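Local coordinates for purine nucleosidase, (IunH-1) (Sulfolobus solfataricus, PDB 3T8J), which belongs to the nucleoside hydrolase family, is an alpha/beta protein built round a mixed beta sheet, and binds a sodium ion in this structure, at residues L69-I73 and N263-R269; K256-V260 and W283-P287. The contacts are given in a common frame with arbitrary orientation. Residues are numbered along the deposited sequence.

Contact 1 (L69-I73 and N263-R269); sequences LKNYI and NTDNITR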
ATOM      1  N   LEU A  69     -11.433  -6.742  10.237  1.00 20.77           N
ATOM      2  CA  LEU A  69     -10.480  -7.365   9.296  1.00 24.17           C
ATOM      3  C   LEU A  69      -9.105  -7.677   9.903  1.00 24.09           C
ATOM      4  O   LEU A  69      -8.487  -8.725   9.602  1.00 27.61           O
ATOM      5  CB  LEU A  69     -10.267  -6.431   8.090  1.00 25.76           C
ATOM      6  CG  LEU A  69     -11.376  -6.332   7.065  1.00 29.31           C
ATOM      7  CD1 LEU A  69     -11.659  -4.891   6.699  1.00 31.93           C
ATOM      8  CD2 LEU A  69     -11.062  -7.184   5.820  1.00 30.33           C
ATOM      9  N   LYS A  70      -8.585  -6.770  10.702  1.00 21.82           N
ATOM     10  CA  LYS A  70      -7.188  -6.851  11.091  1.00 22.22           C
ATOM     11  C   LYS A  70      -6.974  -7.647  12.368  1.00 21.56           C
ATOM     12  O   LYS A  70      -7.888  -7.822  13.156  1.00 20.99           O
ATOM     13  CB  LYS A  70      -6.623  -5.457  11.245  1.00 22.74           C
ATOM     14  CG  LYS A  70      -6.624  -4.781   9.835  1.00 26.80           C
ATOM     15  CD  LYS A  70      -5.871  -3.558   9.743  1.00 28.93           C
ATOM     16  CE  LYS A  70      -5.725  -3.066   8.302  1.00 23.58           C
ATOM     17  NZ  LYS A  70      -6.966  -3.074   7.397  1.00 22.53           N
ATOM     18  N   ASN A  71      -5.755  -8.100  12.537  1.00 22.41           N
ATOM     19  CA  ASN A  71      -5.349  -8.600  13.846  1.00 22.77           C
ATOM     20  C   ASN A  71      -5.061  -7.426  14.764  1.00 22.26           C
ATOM     21  O   ASN A  71      -4.798  -6.308  14.285  1.00 23.37           O
ATOM     22  CB  ASN A  71      -4.114  -9.480  13.669  1.00 24.22           C
ATOM     23  CG  ASN A  71      -4.438 -10.783  12.932  1.00 31.56           C
ATOM     24  OD1 ASN A  71      -5.521 -11.355  13.100  1.00 37.85           O
ATOM     25  ND2 ASN A  71      -3.501 -11.252  12.129  1.00 38.68           N
ATOM     26  N   TYR A  72      -5.069  -7.656  16.080  1.00 21.81           N
ATOM     27  CA  TYR A  72      -4.752  -6.624  17.053  1.00 20.88           C
ATOM     28  C   TYR A  72      -4.017  -7.291  18.228  1.00 22.06           C
ATOM     29  O   TYR A  72      -3.855  -8.505  18.234  1.00 23.64           O
ATOM     30  CB  TYR A  72      -6.018  -5.846  17.498  1.00 21.09           C
ATOM     31  CG  TYR A  72      -6.824  -6.545  18.552  1.00 19.35           C
ATOM     32  CD1 TYR A  72      -6.877  -6.046  19.846  1.00 21.17           C
ATOM     33  CD2 TYR A  72      -7.497  -7.736  18.290  1.00 20.12           C
ATOM     34  CE1 TYR A  72      -7.591  -6.686  20.850  1.00 21.30           C
ATOM     35  CE2 TYR A  72      -8.206  -8.393  19.302  1.00 20.24           C
ATOM     36  CZ  TYR A  72      -8.241  -7.879  20.588  1.00 21.29           C
ATOM     37  OH  TYR A  72      -8.913  -8.567  21.610  1.00 22.50           O
ATOM     38  N   ILE A  73      -3.538  -6.477  19.161  1.00 21.25           N
ATOM     39  CA  ILE A  73      -3.006  -6.989  20.438  1.00 22.12           C
ATOM     40  C   ILE A  73      -3.737  -6.324  21.589  1.00 21.83           C
ATOM     41  O   ILE A  73      -4.069  -5.119  21.526  1.00 21.89           O
ATOM     42  CB  ILE A  73      -1.489  -6.775  20.566  1.00 23.09           C
ATOM     43  CG1 ILE A  73      -1.107  -5.300  20.478  1.00 23.86           C
ATOM     44  CG2 ILE A  73      -0.750  -7.555  19.460  1.00 25.24           C
ATOM     45  CD1 ILE A  73       0.335  -4.991  20.897  1.00 26.94           C
ATOM     46  N   ASN A 263      -6.096   2.870   6.963  1.00 18.61           N
ATOM     47  CA  ASN A 263      -6.565   1.504   7.229  1.00 19.11           C
ATOM     48  C   ASN A 263      -5.758   0.457   6.468  1.00 19.70           C
ATOM     49  O   ASN A 263      -6.264  -0.619   6.134  1.00 20.79           O
ATOM     50  CB  ASN A 263      -8.073   1.357   6.968  1.00 18.91           C
ATOM     51  CG  ASN A 263      -8.421   1.435   5.491  1.00 20.89           C
ATOM     52  OD1 ASN A 263      -7.787   2.199   4.725  1.00 23.35           O
ATOM     53  ND2 ASN A 263      -9.443   0.676   5.074  1.00 21.02           N
ATOM     54  N   THR A 264      -4.499   0.786   6.178  1.00 20.83           N
ATOM     55  CA  THR A 264      -3.588  -0.191   5.610  1.00 21.86           C
ATOM     56  C   THR A 264      -3.030  -1.097   6.707  1.00 22.96           C
ATOM     57  O   THR A 264      -3.208  -0.838   7.893  1.00 21.80           O
ATOM     58  CB  THR A 264      -2.384   0.475   4.873  1.00 22.01           C
ATOM     59  OG1 THR A 264      -1.462   1.021   5.838  1.00 22.38           O
ATOM     60  CG2 THR A 264      -2.870   1.556   3.883  1.00 23.28           C
ATOM     61  N   ASP A 265      -2.339  -2.148   6.273  1.00 25.98           N
ATOM     62  CA  ASP A 265      -1.515  -2.976   7.148  1.00 27.88           C
ATOM     63  C   ASP A 265      -0.028  -2.563   7.093  1.00 27.75           C
ATOM     64  O   ASP A 265       0.872  -3.337   7.482  1.00 29.21           O
ATOM     65  CB  ASP A 265      -1.638  -4.448   6.733  1.00 31.26           C
ATOM     66  CG  ASP A 265      -2.758  -5.159   7.431  1.00 36.97           C
ATOM     67  OD1 ASP A 265      -2.797  -5.167   8.698  1.00 40.54           O
ATOM     68  OD2 ASP A 265      -3.576  -5.761   6.689  1.00 46.75           O
ATOM     69  N   ASN A 266       0.232  -1.353   6.609  1.00 25.41           N
ATOM     70  CA  ASN A 266       1.570  -0.832   6.532  1.00 25.22           C
ATOM     71  C   ASN A 266       1.976  -0.196   7.882  1.00 23.11           C
ATOM     72  O   ASN A 266       1.208  -0.161   8.855  1.00 21.73           O
ATOM     73  CB  ASN A 266       1.674   0.185   5.386  1.00 26.84           C
ATOM     74  CG  ASN A 266       1.398  -0.436   4.000  1.00 30.84           C
ATOM     75  OD1 ASN A 266       1.722  -1.599   3.766  1.00 35.28           O
ATOM     76  ND2 ASN A 266       0.833   0.358   3.075  1.00 34.79           N
ATOM     77  N   ILE A 267       3.182   0.353   7.926  1.00 23.22           N
ATOM     78  CA  ILE A 267       3.690   0.984   9.125  1.00 23.34           C
ATOM     79  C   ILE A 267       2.814   2.143   9.682  1.00 21.57           C
ATOM     80  O   ILE A 267       2.820   2.408  10.872  1.00 21.09           O
ATOM     81  CB  ILE A 267       5.154   1.435   8.873  1.00 25.04           C
ATOM     82  CG1 ILE A 267       5.885   1.571  10.187  1.00 27.95           C
ATOM     83  CG2 ILE A 267       5.227   2.670   7.986  1.00 25.90           C
ATOM     84  CD1 ILE A 267       7.395   1.641   9.996  1.00 31.81           C
ATOM     85  N   THR A 268       2.075   2.823   8.791  1.00 19.86           N
ATOM     86  CA  THR A 268       1.221   3.950   9.102  1.00 18.85           C
ATOM     87  C   THR A 268      -0.198   3.537   9.536  1.00 17.62           C
ATOM     88  O   THR A 268      -1.056   4.393   9.783  1.00 17.43           O
ATOM     89  CB  THR A 268       1.110   4.862   7.854  1.00 19.11           C
ATOM     90  OG1 THR A 268       0.845   4.026   6.725  1.00 19.93           O
ATOM     91  CG2 THR A 268       2.410   5.656   7.651  1.00 20.67           C
ATOM     92  N   ARG A 269      -0.442   2.228   9.683  1.00 17.99           N
ATOM     93  CA  ARG A 269      -1.734   1.731  10.131  1.00 17.55           C
ATOM     94  C   ARG A 269      -2.253   2.528  11.318  1.00 17.62           C
ATOM     95  O   ARG A 269      -1.548   2.707  12.315  1.00 17.39           O
ATOM     96  CB  ARG A 269      -1.634   0.251  10.537  1.00 18.27           C
ATOM     97  CG  ARG A 269      -2.889  -0.300  11.209  1.00 17.04           C
ATOM     98  CD  ARG A 269      -2.753  -1.753  11.684  1.00 18.73           C
ATOM     99  NE  ARG A 269      -3.778  -2.115  12.649  1.00 17.44           N
ATOM    100  CZ  ARG A 269      -3.985  -3.340  13.114  1.00 19.65           C
ATOM    101  NH1 ARG A 269      -3.268  -4.337  12.631  1.00 21.47           N
ATOM    102  NH2 ARG A 269      -4.930  -3.568  14.024  1.00 20.04           N
TER
HETATM  103  O   HOH W   1      -6.651  -5.471   5.774  1.00 17.73           O
HETATM  104  O   HOH W   2      -3.555  -7.413  10.672  1.00 24.02           O
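Two loops without regular secondary structure meet here in this nucleoside hydrolase fold; they adjoin strands at opposite ends of its mixed beta sheet. Segment 69-73 follows strand 60-62, and segment 263-269 joins strands 251-261 and 272-275. The backbones stay well apart: the nearest CA atoms, those of Lys70 and Asp265, are 7.9 Å from each other. Long side chains therefore bridge the gap. Segment 263-269 folds back on itself through an ST turn, in which Asn266 N donates to Thr264 OG1 (3.0 Å), and a type I beta turn from Asn266 to Arg269, closed by Arg269 N to Asn266 O (3.0 Å). This brings Arg269 round to point at the other loop. Thr264 OG1 is also hydrogen-bonded to Asp262.

Lys70 and Arg269 reach across in opposite directions. Lys70 NZ donates to Asn263 O at 2.8 Å. It also forms a salt bridge with Asp170 of helix 169-177, whose carboxylate accepts from Asn263 ND2 as well. Lys70 NZ and Asp265 OD2 are 4.4 Å apart, too far for a salt bridge, and a water joins them. A second water links Asn71 N to Asp265 OD1.

The Arg269 guanidinium lies with one face under the aliphatic part of Lys70, CB to NH2 being 3.8 Å. Trp166 makes a cation-pi contact with the same arginine and accepts from NH2 through its backbone oxygen. Asn71 O sits at the edge of the guanidinium, near its plane, and takes a bifurcated pair of hydrogen bonds from Arg269, 2.8 Å from NH2 and 3.0 Å from NH1.

Contact 2 (K256-V260 and W283-P287); sequences KRFVV and WSDKP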
ATOM      1  N   LYS A 256     -12.508  22.613  13.202  1.00 29.37           N
ATOM      2  CA  LYS A 256     -13.155  21.655  12.323  1.00 28.32           C
ATOM      3  C   LYS A 256     -12.224  21.370  11.149  1.00 28.07           C
ATOM      4  O   LYS A 256     -11.851  22.280  10.398  1.00 31.18           O
ATOM      5  CB  LYS A 256     -14.493  22.204  11.827  1.00 29.74           C
ATOM      6  CG  LYS A 256     -15.544  22.272  12.923  1.00 30.96           C
ATOM      7  CD  LYS A 256     -16.932  22.634  12.372  1.00 33.93           C
ATOM      8  CE  LYS A 256     -17.993  22.555  13.458  1.00 35.45           C
ATOM      9  NZ  LYS A 256     -19.356  22.952  12.947  1.00 37.78           N
ATOM     10  N   ARG A 257     -11.862  20.100  10.983  1.00 25.94           N
ATOM     11  CA  ARG A 257     -10.872  19.703   9.988  1.00 25.47           C
ATOM     12  C   ARG A 257     -11.288  18.435   9.260  1.00 23.72           C
ATOM     13  O   ARG A 257     -12.290  17.817   9.635  1.00 23.46           O
ATOM     14  CB  ARG A 257      -9.506  19.581  10.682  1.00 25.91           C
ATOM     15  CG  ARG A 257      -8.897  20.992  10.830  1.00 28.19           C
ATOM     16  CD  ARG A 257      -7.648  21.087  11.632  1.00 29.11           C
ATOM     17  NE  ARG A 257      -7.186  22.464  11.713  1.00 32.38           N
ATOM     18  CZ  ARG A 257      -6.133  22.878  12.429  1.00 34.98           C
ATOM     19  NH1 ARG A 257      -5.413  22.023  13.150  1.00 33.59           N
ATOM     20  NH2 ARG A 257      -5.789  24.159  12.404  1.00 39.20           N
ATOM     21  N   PHE A 258     -10.540  18.058   8.220  1.00 23.04           N
ATOM     22  CA  PHE A 258     -10.801  16.853   7.455  1.00 22.71           C
ATOM     23  C   PHE A 258      -9.797  15.765   7.883  1.00 21.86           C
ATOM     24  O   PHE A 258      -8.575  15.942   7.709  1.00 22.44           O
ATOM     25  CB  PHE A 258     -10.716  17.104   5.938  1.00 23.28           C
ATOM     26  CG  PHE A 258     -10.883  15.858   5.105  1.00 23.37           C
ATOM     27  CD1 PHE A 258     -12.077  15.168   5.101  1.00 26.46           C
ATOM     28  CD2 PHE A 258      -9.849  15.404   4.297  1.00 23.51           C
ATOM     29  CE1 PHE A 258     -12.233  14.025   4.339  1.00 25.87           C
ATOM     30  CE2 PHE A 258     -10.000  14.270   3.534  1.00 24.95           C
ATOM     31  CZ  PHE A 258     -11.182  13.576   3.561  1.00 24.34           C
ATOM     32  N   VAL A 259     -10.327  14.691   8.464  1.00 20.75           N
ATOM     33  CA  VAL A 259      -9.506  13.584   9.026  1.00 19.90           C
ATOM     34  C   VAL A 259      -9.617  12.361   8.117  1.00 19.35           C
ATOM     35  O   VAL A 259     -10.730  11.909   7.812  1.00 21.07           O
ATOM     36  CB  VAL A 259      -9.988  13.195  10.414  1.00 19.42           C
ATOM     37  CG1 VAL A 259      -9.100  12.039  10.967  1.00 20.45           C
ATOM     38  CG2 VAL A 259      -9.970  14.397  11.381  1.00 22.13           C
ATOM     39  N   VAL A 260      -8.455  11.827   7.693  1.00 18.79           N
ATOM     40  CA  VAL A 260      -8.379  10.594   6.928  1.00 18.57           C
ATOM     41  C   VAL A 260      -7.795   9.517   7.853  1.00 17.64           C
ATOM     42  O   VAL A 260      -6.843   9.826   8.564  1.00 19.74           O
ATOM     43  CB  VAL A 260      -7.488  10.728   5.720  1.00 19.81           C
ATOM     44  CG1 VAL A 260      -7.352   9.393   4.985  1.00 21.30           C
ATOM     45  CG2 VAL A 260      -8.104  11.771   4.736  1.00 22.17           C
ATOM     46  N   TRP A 283      -6.632  17.588   0.444  1.00 30.25           N
ATOM     47  CA  TRP A 283      -7.321  16.363   0.108  1.00 28.93           C
ATOM     48  C   TRP A 283      -8.821  16.584  -0.065  1.00 29.71           C
ATOM     49  O   TRP A 283      -9.456  15.982  -0.950  1.00 31.77           O
ATOM     50  CB  TRP A 283      -7.090  15.345   1.217  1.00 28.04           C
ATOM     51  CG  TRP A 283      -5.643  15.013   1.408  1.00 26.09           C
ATOM     52  CD1 TRP A 283      -4.673  14.907   0.451  1.00 26.63           C
ATOM     53  CD2 TRP A 283      -5.004  14.700   2.657  1.00 22.86           C
ATOM     54  NE1 TRP A 283      -3.466  14.553   1.031  1.00 26.29           N
ATOM     55  CE2 TRP A 283      -3.649  14.431   2.378  1.00 23.33           C
ATOM     56  CE3 TRP A 283      -5.453  14.641   3.976  1.00 23.99           C
ATOM     57  CZ2 TRP A 283      -2.730  14.076   3.381  1.00 21.41           C
ATOM     58  CZ3 TRP A 283      -4.557  14.284   4.967  1.00 23.58           C
ATOM     59  CH2 TRP A 283      -3.210  14.007   4.663  1.00 21.93           C
ATOM     60  N   SER A 284      -9.381  17.420   0.806  1.00 29.56           N
ATOM     61  CA  SER A 284     -10.785  17.825   0.754  1.00 30.01           C
ATOM     62  C   SER A 284     -10.940  19.150   1.470  1.00 31.88           C
ATOM     63  O   SER A 284     -10.185  19.445   2.403  1.00 33.02           O
ATOM     64  CB  SER A 284     -11.714  16.797   1.420  1.00 29.39           C
ATOM     65  OG  SER A 284     -13.093  17.107   1.243  1.00 31.72           O
ATOM     66  N   ASP A 285     -11.927  19.943   1.071  1.00 32.09           N
ATOM     67  CA  ASP A 285     -12.287  21.136   1.831  1.00 33.59           C
ATOM     68  C   ASP A 285     -13.496  20.953   2.736  1.00 32.56           C
ATOM     69  O   ASP A 285     -14.003  21.925   3.281  1.00 34.05           O
ATOM     70  CB  ASP A 285     -12.504  22.307   0.877  1.00 36.51           C
ATOM     71  CG  ASP A 285     -11.205  22.902   0.428  1.00 43.20           C
ATOM     72  OD1 ASP A 285     -10.550  23.581   1.266  1.00 49.55           O
ATOM     73  OD2 ASP A 285     -10.820  22.672  -0.747  1.00 48.95           O
ATOM     74  N   LYS A 286     -13.931  19.713   2.919  1.00 30.87           N
ATOM     75  CA  LYS A 286     -15.109  19.411   3.693  1.00 29.95           C
ATOM     76  C   LYS A 286     -14.709  18.794   5.032  1.00 28.69           C
ATOM     77  O   LYS A 286     -14.311  17.637   5.066  1.00 28.71           O
ATOM     78  CB  LYS A 286     -15.991  18.428   2.924  1.00 31.62           C
ATOM     79  CG  LYS A 286     -16.424  18.928   1.558  1.00 34.12           C
ATOM     80  CD  LYS A 286     -17.008  17.764   0.759  1.00 37.58           C
ATOM     81  CE  LYS A 286     -17.489  18.237  -0.596  1.00 40.71           C
ATOM     82  NZ  LYS A 286     -17.976  17.066  -1.397  1.00 44.14           N
ATOM     83  N   PRO A 287     -14.796  19.566   6.113  1.00 27.41           N
ATOM     84  CA  PRO A 287     -14.456  18.932   7.400  1.00 26.67           C
ATOM     85  C   PRO A 287     -15.398  17.793   7.771  1.00 26.18           C
ATOM     86  O   PRO A 287     -16.579  17.815   7.453  1.00 27.35           O
ATOM     87  CB  PRO A 287     -14.601  20.059   8.408  1.00 27.77           C
ATOM     88  CG  PRO A 287     -15.412  21.101   7.744  1.00 31.43           C
ATOM     89  CD  PRO A 287     -15.136  20.986   6.279  1.00 30.32           C
TER
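This contact packs an ST turn against a strand in the antiparallel part of the nucleoside hydrolase sheet. Strand 251-261 carries segment 256-260; segment 283-287 lies in the loop leading to the neighbouring strand 289-295. The CA atoms of Phe258 and Pro287 come within 4.2 Å. The next residues, Asn288 and Ala289, pair with Arg257 by backbone hydrogen bonds. Pro287 CA lies 3.3 Å from Arg257 O, and its ring packs beside Lys256, CB to CB 4.0 Å.

Phe258 is the main apolar surface. Trp283 CB meets the ring edge, 3.9 Å from Phe258 CE2. Farther along, Val260 CG2 touches Trp283 CE3 at 4.0 Å. Ile267 of the second subunit packs on both Val260 and Trp283, so this end lies at a subunit interface. The turn is held by Lys286 N donating to Ser284 OG (3.2 Å). Ser284 CB lies over the Phe258 face in a CH-pi contact, 3.6 Å from the ring centroid and 9° off the ring normal.

Overall arrangement
Both contacts involve the part of the chain that runs from strand 251-261 into the loop before strand 272-275. Their centres are 22 Å apart. Contact 1 is partly buried and ties that loop to a distant loop, 190 residues away in sequence, beside helices 163-167 and 169-177. Contact 2 is a surface contact between near neighbours in the chain, on the last strand but one of the sheet. Their chemistry differs accordingly. Charged side chains, backbone oxygens and waters join the loops of contact 1, whereas apolar packing and a CH-pi contact join the segments of contact 2. Both touch the second subunit, and Ile267 of contact 1 packs there on Trp283.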